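Local coordinates for nucleoporin NUP159 (Saccharomyces cerevisiae, PDB 1XIP), which forms part of the nuclear pore complex and, through its N-terminal beta-propeller domain, tethers the helicase Dbp5 to the pore for mRNA export, at residues 30-35 with 328-333; 149-152 with 157-160. All coordinates share one frame; numbering follows the deposited sequence.

The N-terminal domain of NUP159 illustrates how a beta-propeller combines contacts close in sequence with contacts between distant parts of the chain. Contact 1 joins residues 30-35 to 328-333, two surface loops that flank the blade closed by strands from both ends of the domain. Contact 2, 149-152 with 157-160, is local: a hairpin on the outer side of another blade, built from chain that lies between the two halves of contact 1. Their centres are 36 Å apart and their nearest atoms about 21 Å, so they do not touch. One rests on charged and water-bridged side chains, the other on backbone pairing. The domain as a whole interacts with Dbp5.

Contact 1: 30-35 with 328-333; sequences SFNEKL and SEETDK
N32 and E33 occupy the two central positions of a type I' turn running from F31 to K34, and both approach the loop 328-333 with their side chains. The backbones themselves stay apart: the nearest CA atoms, those of N32 and T331, are 9.2 Å from each other. Each loop is braced from within by a serine. S30 OG accepts from N32 N at 2.9 Å, an ST turn, and S328 OG takes T331 N at 2.6 Å, an ST motif. Between the loops, E33 reaches out with CG anti to the carbonyl carbon (chi1 -43°) and the rest of the chain extended, which carries the carboxylate to T331 and K333. K333 crosses it at about a right angle, and the bend at its chi4 (80°) turns the ammonium to the carboxylate. The result is a salt bridge whose two hydrogen bonds are both weak, K333 NZ lying 3.3 Å from E33 OE1 and 3.4 Å from E33 OE2.

In the propeller this contact flanks the blade where N- and C-terminal strands meet, the closure often called Velcro: 30-35 follows its outermost strand, 18-26, and 328-333 precedes strand 337-343 at its other edge. T331 comes at E33 from the opposite direction, its OG1 making a weak 3.4 Å hydrogen bond to OE2. With an alanine here in place of E33, the K333 ammonium would probably lose its mate on the facing loop and be freer to swing, with T331 OG1 losing its weak acceptor. Beside N32, a water links the loops, accepting from S30 OG at 2.7 Å and donating to E330 OE1 at 3.2 Å.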
loop_
_atom_site.group_PDB
_atom_site.type_symbol
_atom_site.label_atom_id
_atom_site.label_comp_id
_atom_site.label_asym_id
_atom_site.label_seq_id
_atom_site.Cartn_x
_atom_site.Cartn_y
_atom_site.Cartn_z
ATOM N N SER A 30 -6.204 12.412 14.330
ATOM C CA SER A 30 -7.059 12.028 13.215
ATOM C C SER A 30 -7.002 13.032 12.065
ATOM O O SER A 30 -6.677 14.201 12.254
ATOM C CB SER A 30 -8.502 11.905 13.716
ATOM O OG SER A 30 -9.405 11.633 12.663
ATOM N N PHE A 31 -7.337 12.560 10.869
ATOM C CA PHE A 31 -7.506 13.412 9.701
ATOM C C PHE A 31 -8.919 14.020 9.649
ATOM O O PHE A 31 -9.224 14.820 8.751
ATOM C CB PHE A 31 -7.273 12.592 8.438
ATOM C CG PHE A 31 -5.829 12.413 8.078
ATOM C CD1 PHE A 31 -5.108 13.454 7.493
ATOM C CD2 PHE A 31 -5.185 11.185 8.295
ATOM C CE1 PHE A 31 -3.780 13.278 7.128
ATOM C CE2 PHE A 31 -3.833 11.000 7.934
ATOM C CZ PHE A 31 -3.137 12.046 7.349
ATOM N N ASN A 32 -9.772 13.625 10.596
ATOM C CA ASN A 32 -11.176 14.016 10.612
ATOM C C ASN A 32 -11.837 13.944 9.242
ATOM O O ASN A 32 -12.624 14.817 8.871
ATOM C CB ASN A 32 -11.351 15.400 11.227
ATOM C CG ASN A 32 -10.886 15.454 12.664
ATOM O OD1 ASN A 32 -10.045 16.284 13.023
ATOM N ND2 ASN A 32 -11.423 14.560 13.502
ATOM N N GLU A 33 -11.494 12.895 8.498
ATOM C CA GLU A 33 -12.113 12.569 7.199
ATOM C C GLU A 33 -11.628 13.420 6.039
ATOM O O GLU A 33 -12.027 13.200 4.907
ATOM C CB GLU A 33 -13.646 12.544 7.288
ATOM C CG GLU A 33 -14.118 11.845 8.549
ATOM C CD GLU A 33 -15.586 11.528 8.563
ATOM O OE1 GLU A 33 -16.387 12.313 8.011
ATOM O OE2 GLU A 33 -15.929 10.486 9.159
ATOM N N LYS A 34 -10.724 14.349 6.325
ATOM C CA LYS A 34 -10.054 15.125 5.291
ATOM C C LYS A 34 -8.600 14.634 5.106
ATOM O O LYS A 34 -7.700 15.049 5.833
ATOM C CB LYS A 34 -10.114 16.621 5.636
ATOM C CG LYS A 34 -9.785 17.551 4.480
ATOM C CD LYS A 34 -9.691 19.022 4.958
ATOM C CE LYS A 34 -9.876 20.020 3.797
ATOM N NZ LYS A 34 -9.446 21.408 4.170
ATOM N N LEU A 35 -8.399 13.741 4.135
ATOM C CA LEU A 35 -7.104 13.110 3.867
ATOM C C LEU A 35 -6.525 13.686 2.587
ATOM O O LEU A 35 -7.288 14.066 1.714
ATOM C CB LEU A 35 -7.305 11.622 3.637
ATOM C CG LEU A 35 -7.673 10.627 4.727
ATOM C CD1 LEU A 35 -6.449 10.224 5.487
ATOM C CD2 LEU A 35 -8.791 11.089 5.668
ATOM N N SER A 328 -15.294 3.694 13.609
ATOM C CA SER A 328 -14.880 4.857 14.395
ATOM C C SER A 328 -15.777 5.070 15.620
ATOM O O SER A 328 -17.007 5.011 15.522
ATOM C CB SER A 328 -14.798 6.102 13.500
ATOM O OG SER A 328 -15.364 7.256 14.086
ATOM N N GLU A 329 -15.161 5.279 16.783
ATOM C CA GLU A 329 -15.931 5.526 18.001
ATOM C C GLU A 329 -16.620 6.890 17.935
ATOM O O GLU A 329 -17.652 7.104 18.582
ATOM C CB GLU A 329 -15.049 5.421 19.246
ATOM C CG GLU A 329 -15.757 4.824 20.459
ATOM C CD GLU A 329 -14.929 4.910 21.742
ATOM O OE1 GLU A 329 -13.700 4.643 21.682
ATOM O OE2 GLU A 329 -15.502 5.242 22.817
ATOM N N GLU A 330 -16.056 7.791 17.126
ATOM C CA GLU A 330 -16.591 9.135 16.951
ATOM C C GLU A 330 -17.688 9.231 15.891
ATOM O O GLU A 330 -18.794 9.681 16.186
ATOM C CB GLU A 330 -15.471 10.133 16.642
ATOM C CG GLU A 330 -15.788 11.572 17.064
ATOM C CD GLU A 330 -14.675 12.559 16.729
ATOM O OE1 GLU A 330 -13.773 12.204 15.935
ATOM O OE2 GLU A 330 -14.700 13.693 17.261
ATOM N N THR A 331 -17.383 8.814 14.666
ATOM C CA THR A 331 -18.312 8.989 13.544
ATOM C C THR A 331 -19.226 7.785 13.308
ATOM O O THR A 331 -20.262 7.905 12.628
ATOM C CB THR A 331 -17.556 9.360 12.233
ATOM O OG1 THR A 331 -16.615 10.402 12.501
ATOM C CG2 THR A 331 -18.507 10.029 11.230
ATOM N N ASP A 332 -18.853 6.635 13.868
ATOM C CA ASP A 332 -19.527 5.370 13.573
ATOM C C ASP A 332 -19.424 4.956 12.100
ATOM O O ASP A 332 -20.211 4.141 11.620
ATOM C CB ASP A 332 -20.983 5.415 14.010
ATOM C CG ASP A 332 -21.242 4.553 15.203
ATOM O OD1 ASP A 332 -21.521 3.342 15.012
ATOM O OD2 ASP A 332 -21.167 4.995 16.373
ATOM N N LYS A 333 -18.448 5.536 11.399
ATOM C CA LYS A 333 -18.108 5.157 10.033
ATOM C C LYS A 333 -16.992 4.115 10.060
ATOM O O LYS A 333 -16.271 3.984 11.054
ATOM C CB LYS A 333 -17.634 6.378 9.256
ATOM C CG LYS A 333 -18.722 7.346 8.878
ATOM C CD LYS A 333 -18.491 7.860 7.448
ATOM C CE LYS A 333 -19.418 9.014 7.092
ATOM N NZ LYS A 333 -18.926 10.303 7.640
HETATM O O HOH W 1 -11.637 10.782 13.979
#

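Contact 2: 149-152 with 157-160; sequences SALD and STKQ
A150 and K159 form a hydrogen-bonded pair of an antiparallel beta hairpin, the outer two strands of a four-stranded propeller blade; the segments 149-152 and 158-160 run at 159° to each other. The CB atoms of A150 and K159 lie 4.2 Å apart on one face; beyond CB the lysine leaves A150, and NZ makes a weak, long ion pair with E193 of the next blade. S149, L151, T158 and Q160 take the other face. S149 holds OG in the crowded position between the backbone N and the carbonyl carbon (chi1 42°), where it bonds weakly to I141 O on the neighbouring strand. Q160 folds back at chi2 (61°), bringing its amide alongside the S149 methylene, with NE2 3.7 Å from S149 CB. L151 crosses T158 obliquely, the two meeting by methyl groups, L151 CD2 and T158 CG2, 3.9 Å apart. D152 sends its carboxylate away from the partner strand, and OD1 accepts from R154 N in the connecting turn. The D152 backbone still pairs across the hairpin, its N donating to S157 O at 3.1 Å.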
loop_
_atom_site.group_PDB
_atom_site.type_symbol
_atom_site.label_atom_id
_atom_site.label_comp_id
_atom_site.label_asym_id
_atom_site.label_seq_id
_atom_site.Cartn_x
_atom_site.Cartn_y
_atom_site.Cartn_z
ATOM N N SER A 149 8.280 8.816 -13.112
ATOM C CA SER A 149 9.671 9.289 -13.086
ATOM C C SER A 149 10.517 8.610 -12.017
ATOM O O SER A 149 9.989 7.987 -11.098
ATOM C CB SER A 149 9.712 10.794 -12.880
ATOM O OG SER A 149 8.766 11.164 -11.906
ATOM N N ALA A 150 11.832 8.740 -12.149
ATOM C CA ALA A 150 12.778 8.098 -11.239
ATOM C C ALA A 150 13.756 9.101 -10.633
ATOM O O ALA A 150 14.406 9.857 -11.356
ATOM C CB ALA A 150 13.539 6.993 -11.954
ATOM N N LEU A 151 13.830 9.105 -9.301
ATOM C CA LEU A 151 14.761 9.944 -8.560
ATOM C C LEU A 151 15.874 9.090 -7.978
ATOM O O LEU A 151 15.611 8.201 -7.171
ATOM C CB LEU A 151 14.038 10.657 -7.426
ATOM C CG LEU A 151 14.368 12.117 -7.091
ATOM C CD1 LEU A 151 14.423 12.322 -5.587
ATOM C CD2 LEU A 151 15.641 12.627 -7.767
ATOM N N ASP A 152 17.112 9.348 -8.402
ATOM C CA ASP A 152 18.263 8.722 -7.761
ATOM C C ASP A 152 18.563 9.443 -6.454
ATOM O O ASP A 152 18.765 10.650 -6.433
ATOM C CB ASP A 152 19.497 8.719 -8.675
ATOM C CG ASP A 152 20.544 7.672 -8.249
ATOM O OD1 ASP A 152 21.165 7.835 -7.176
ATOM O OD2 ASP A 152 20.812 6.651 -8.918
ATOM N N SER A 157 19.506 13.373 -9.320
ATOM C CA SER A 157 19.037 13.549 -10.708
ATOM C C SER A 157 17.775 12.715 -11.040
ATOM O O SER A 157 17.521 11.674 -10.414
ATOM C CB SER A 157 20.161 13.245 -11.696
ATOM O OG SER A 157 20.347 11.847 -11.826
ATOM N N THR A 158 17.000 13.168 -12.031
ATOM C CA THR A 158 15.702 12.545 -12.327
ATOM C C THR A 158 15.468 12.108 -13.788
ATOM O O THR A 158 15.530 12.917 -14.717
ATOM C CB THR A 158 14.503 13.412 -11.787
ATOM O OG1 THR A 158 13.783 13.991 -12.878
ATOM C CG2 THR A 158 14.992 14.635 -10.988
ATOM N N LYS A 159 15.177 10.814 -13.949
ATOM C CA LYS A 159 14.888 10.185 -15.243
ATOM C C LYS A 159 13.372 10.137 -15.495
ATOM O O LYS A 159 12.594 10.157 -14.561
ATOM C CB LYS A 159 15.433 8.756 -15.228
ATOM C CG LYS A 159 15.955 8.235 -16.564
ATOM C CD LYS A 159 16.423 6.769 -16.453
ATOM C CE LYS A 159 17.815 6.658 -15.783
ATOM N NZ LYS A 159 18.824 5.898 -16.605
ATOM N N GLN A 160 12.959 10.060 -16.753
ATOM C CA GLN A 160 11.543 9.891 -17.078
ATOM C C GLN A 160 11.289 8.469 -17.560
ATOM O O GLN A 160 11.862 8.041 -18.558
ATOM C CB GLN A 160 11.106 10.902 -18.138
ATOM C CG GLN A 160 9.806 11.626 -17.829
ATOM C CD GLN A 160 9.871 12.443 -16.541
ATOM O OE1 GLN A 160 10.957 12.866 -16.112
ATOM N NE2 GLN A 160 8.714 12.659 -15.916
#